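Local coordinates for thioredoxin domain-containing protein (Silicibacter pomeroyi, PDB 3EYT), which is of unknown function but has a thioredoxin-like fold of the AhpC/TSA family and may act as an oxidoreductase with antioxidant activity, at the interface of chains A and B. Sequence-based numbering; all coordinates share one arbitrary frame. Chains: chain A/B, uncharacterized protein SPOA0173.

Contact 1: the interface of chains A and B. Residues chain A 39-41, 44; chain B 89-91.
A:Pro41 lies over one face of the B:Tyr90 ring with its CA-CB-CG side nearest. This is the main apolar contact of the patch. The CG of A:Pro41 sits above the centre of the phenol ring, 3.9 Å from its centroid, in a CH-pi contact. CB of A:Pro41 rests toward one side of the same face, 3.8 Å from CE2 of B:Tyr90. The proline ring and the tyrosine run past each other in opposite directions. CG of B:Tyr90 is anti to its own carbonyl carbon (chi1 -78°), and chi2 81° stands the ring plane about square to the CA-CB bond. This sends the phenol along the proline with a face toward it.

The tip of B:Tyr90 makes van der Waals contacts. Its hydroxyl OH is 3.6 Å from CA of A:Pro41. The same OH of B:Tyr90 comes within 3.8 Å of CG2 of A:Val44, whose side chain crosses the tyrosine at about a right angle.

Backbone carbonyls meet carbon on both sides. O of A:Leu39 lies 3.4 Å from CB of B:Glu89. O of B:Glu89 returns the contact, 3.5 Å from CG of A:Pro41. No hydrogen bond or salt bridge crosses this patch, so shape and apolar fit carry it. B:Arg91 stays at the margin.

A:Cys40 and A:Pro41 begin the Cys-Pro-Gly-Cys sequence, the Cys-X-X-Cys redox motif of thioredoxin-like proteins. A:Cys40 would be its nucleophile, but buries almost nothing here. A:Pro41 opens helix 41-57, and A:Val44 follows about one turn later. From chain B come the last residue of helix 80-89 and the loop after it.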
loop_
_atom_site.group_PDB
_atom_site.type_symbol
_atom_site.label_atom_id
_atom_site.label_comp_id
_atom_site.label_asym_id
_atom_site.label_seq_id
_atom_site.Cartn_x
_atom_site.Cartn_y
_atom_site.Cartn_z
ATOM N N LEU A 39 9.347 -1.323 9.689
ATOM C CA LEU A 39 9.185 -2.690 10.232
ATOM C C LEU A 39 10.507 -3.387 10.466
ATOM O O LEU A 39 10.544 -4.607 10.634
ATOM C CB LEU A 39 8.307 -3.542 9.317
ATOM C CG LEU A 39 6.878 -3.008 9.139
ATOM C CD1 LEU A 39 6.000 -3.950 8.273
ATOM C CD2 LEU A 39 6.215 -2.720 10.517
ATOM N N CYS A 40 11.592 -2.613 10.489
ATOM C CA CYS A 40 12.921 -3.160 10.763
ATOM C C CYS A 40 13.168 -2.993 12.263
ATOM O O CYS A 40 13.262 -1.866 12.735
ATOM C CB CYS A 40 13.946 -2.400 9.929
ATOM S SG CYS A 40 15.702 -2.685 10.422
ATOM N N PRO A 41 13.258 -4.106 13.015
ATOM C CA PRO A 41 13.349 -4.037 14.489
ATOM C C PRO A 41 14.552 -3.217 14.915
ATOM O O PRO A 41 14.457 -2.424 15.853
ATOM C CB PRO A 41 13.496 -5.521 14.910
ATOM C CG PRO A 41 12.880 -6.296 13.731
ATOM C CD PRO A 41 13.362 -5.496 12.532
ATOM N N VAL A 44 13.801 0.492 14.612
ATOM C CA VAL A 44 12.897 1.002 15.666
ATOM C C VAL A 44 13.583 1.088 17.055
ATOM O O VAL A 44 13.358 2.035 17.793
ATOM C CB VAL A 44 11.592 0.160 15.740
ATOM C CG1 VAL A 44 10.688 0.631 16.869
ATOM C CG2 VAL A 44 10.857 0.255 14.394
ATOM N N GLU B 89 9.052 -10.155 10.294
ATOM C CA GLU B 89 10.261 -9.384 10.699
ATOM C C GLU B 89 10.610 -9.440 12.184
ATOM O O GLU B 89 11.779 -9.433 12.550
ATOM C CB GLU B 89 10.191 -7.929 10.238
ATOM C CG GLU B 89 10.527 -7.737 8.729
ATOM C CD GLU B 89 11.643 -8.671 8.187
ATOM O OE1 GLU B 89 11.453 -9.242 7.084
ATOM O OE2 GLU B 89 12.694 -8.860 8.860
ATOM N N TYR B 90 9.602 -9.520 13.029
ATOM C CA TYR B 90 9.837 -9.676 14.456
ATOM C C TYR B 90 9.901 -11.138 14.936
ATOM O O TYR B 90 9.985 -11.371 16.121
ATOM C CB TYR B 90 8.776 -8.907 15.254
ATOM C CG TYR B 90 9.061 -7.430 15.275
ATOM C CD1 TYR B 90 8.718 -6.613 14.193
ATOM C CD2 TYR B 90 9.704 -6.842 16.373
ATOM C CE1 TYR B 90 9.024 -5.229 14.187
ATOM C CE2 TYR B 90 10.009 -5.462 16.384
ATOM C CZ TYR B 90 9.647 -4.670 15.302
ATOM O OH TYR B 90 9.941 -3.331 15.312
ATOM N N ARG B 91 9.848 -12.105 14.021
ATOM C CA ARG B 91 10.001 -13.531 14.383
ATOM C C ARG B 91 8.968 -13.986 15.420
ATOM O O ARG B 91 9.307 -14.657 16.384
ATOM C CB ARG B 91 11.423 -13.814 14.914
ATOM C CG ARG B 91 12.555 -13.348 13.997
ATOM C CD ARG B 91 13.901 -13.247 14.737
ATOM N NE ARG B 91 14.782 -12.298 14.054
ATOM C CZ ARG B 91 14.660 -10.973 14.147
ATOM N NH1 ARG B 91 13.711 -10.441 14.907
ATOM N NH2 ARG B 91 15.493 -10.175 13.480
#

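Contact 2: the interface of chains A and B. Residues chain A 85, 88-89; chain B 39, 73-74.
The last turns of helix 80-89 of chain A, with A:Ala85, A:His88 and A:Glu89, meet two loops of chain B. One holds B:Glu73 and B:His74, just before the 3-10 helix 75-77. The other holds B:Leu39, next to the Cys-X-X-Cys motif of this thioredoxin-like AhpC/TSA family protein.

B:His74 is the centre of the patch. Its NE2 donates a somewhat bent hydrogen bond of 2.8 Å to the carboxylate OE2 of A:Glu89. NE2 meets OE2 on the anti side of the carboxylate, somewhat out of the carboxylate plane, while OE2 lies nearly in the imidazole plane. The carboxylate itself is turned steeply against the ring, with 67° between the planes. The chain of A:Glu89 bends at chi2 (-63°), which swings the acid toward the imidazole. CG of A:Glu89 packs at the CD2 edge of the imidazole, 3.9 Å from CD2 of B:His74.

One face of the B:His74 ring is packed by the methyl of A:Ala85. CB of A:Ala85 stands 3.6 Å from CG of B:His74, offset toward the rim, in a CH-pi contact. The same CB of A:Ala85 reaches CD1 of B:Leu39 at 3.8 Å. It thus touches both chain B loops. The bond at the tip of the imidazole and the methyl over its face together should limit its rotation.

A:His88 comes to the tip of B:His74. ND1 of A:His88 is 3.7 Å from NE2 of B:His74, and the rings form an edge-to-face pair with their planes 64° apart. No hydrogen bond joins them.

B:Glu73 brings a second acid nearby. Its OE1 is 3.9 Å from OE2 of A:Glu89. Two carboxylates this close would be expected to repel, and a positive charge on B:His74 could ease this.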
loop_
_atom_site.group_PDB
_atom_site.type_symbol
_atom_site.label_atom_id
_atom_site.label_comp_id
_atom_site.label_asym_id
_atom_site.label_seq_id
_atom_site.Cartn_x
_atom_site.Cartn_y
_atom_site.Cartn_z
ATOM N N ALA A 85 1.103 6.791 10.205
ATOM C CA ALA A 85 0.634 6.318 11.510
ATOM C C ALA A 85 1.813 6.012 12.417
ATOM O O ALA A 85 1.784 6.314 13.608
ATOM C CB ALA A 85 -0.303 5.073 11.359
ATOM N N HIS A 88 3.376 9.156 13.776
ATOM C CA HIS A 88 2.482 9.656 14.793
ATOM C C HIS A 88 2.621 8.870 16.091
ATOM O O HIS A 88 2.789 9.461 17.156
ATOM C CB HIS A 88 1.033 9.566 14.303
ATOM C CG HIS A 88 0.044 10.132 15.264
ATOM N ND1 HIS A 88 -0.619 9.352 16.198
ATOM C CD2 HIS A 88 -0.381 11.405 15.464
ATOM C CE1 HIS A 88 -1.428 10.119 16.909
ATOM N NE2 HIS A 88 -1.299 11.368 16.490
ATOM N N GLU A 89 2.560 7.537 15.998
ATOM C CA GLU A 89 2.597 6.672 17.187
ATOM C C GLU A 89 3.915 6.711 17.919
ATOM O O GLU A 89 3.948 6.647 19.138
ATOM C CB GLU A 89 2.251 5.219 16.836
ATOM C CG GLU A 89 0.785 5.012 16.557
ATOM C CD GLU A 89 -0.078 5.297 17.776
ATOM O OE1 GLU A 89 0.269 4.820 18.893
ATOM O OE2 GLU A 89 -1.099 6.016 17.617
ATOM N N LEU B 39 1.635 -1.136 15.610
ATOM C CA LEU B 39 2.270 0.187 15.622
ATOM C C LEU B 39 2.264 0.874 17.021
ATOM O O LEU B 39 2.593 2.053 17.154
ATOM C CB LEU B 39 1.654 1.104 14.557
ATOM C CG LEU B 39 1.750 0.617 13.107
ATOM C CD1 LEU B 39 1.238 1.731 12.188
ATOM C CD2 LEU B 39 3.231 0.230 12.719
ATOM N N GLU B 73 -7.385 1.896 16.053
ATOM C CA GLU B 73 -6.976 3.207 15.524
ATOM C C GLU B 73 -6.043 3.020 14.327
ATOM O O GLU B 73 -5.444 1.951 14.194
ATOM C CB GLU B 73 -6.342 4.067 16.628
ATOM C CG GLU B 73 -4.978 3.579 17.158
ATOM C CD GLU B 73 -4.626 4.139 18.569
ATOM O OE1 GLU B 73 -4.731 5.372 18.801
ATOM O OE2 GLU B 73 -4.217 3.335 19.442
ATOM N N HIS B 74 -5.943 4.040 13.464
ATOM C CA HIS B 74 -5.121 3.998 12.236
ATOM C C HIS B 74 -5.413 2.710 11.472
ATOM O O HIS B 74 -4.475 1.995 11.101
ATOM C CB HIS B 74 -3.615 3.994 12.566
ATOM C CG HIS B 74 -3.182 5.087 13.488
ATOM N ND1 HIS B 74 -3.247 6.421 13.146
ATOM C CD2 HIS B 74 -2.703 5.045 14.756
ATOM C CE1 HIS B 74 -2.810 7.155 14.157
ATOM N NE2 HIS B 74 -2.450 6.340 15.134
#

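Contact 1 and contact 2 have centres about 16 Å apart and belong to one two-fold symmetric interface. Each also occurs with the chains exchanged. Contact 1 holds the pair A:Leu39 and B:Glu89, and contact 2 holds its twin, B:Leu39 and A:Glu89. By symmetry each Leu39-Glu89 pair belongs to both kinds of patch. The end of helix 80-89 and the loop before the Cys-X-X-Cys motif are thus common to them. The interface therefore borders the redox motif of both subunits, and pairing could affect access to it. The deposited assembly has four copies. The structure alone does not show whether this pairing exists in solution.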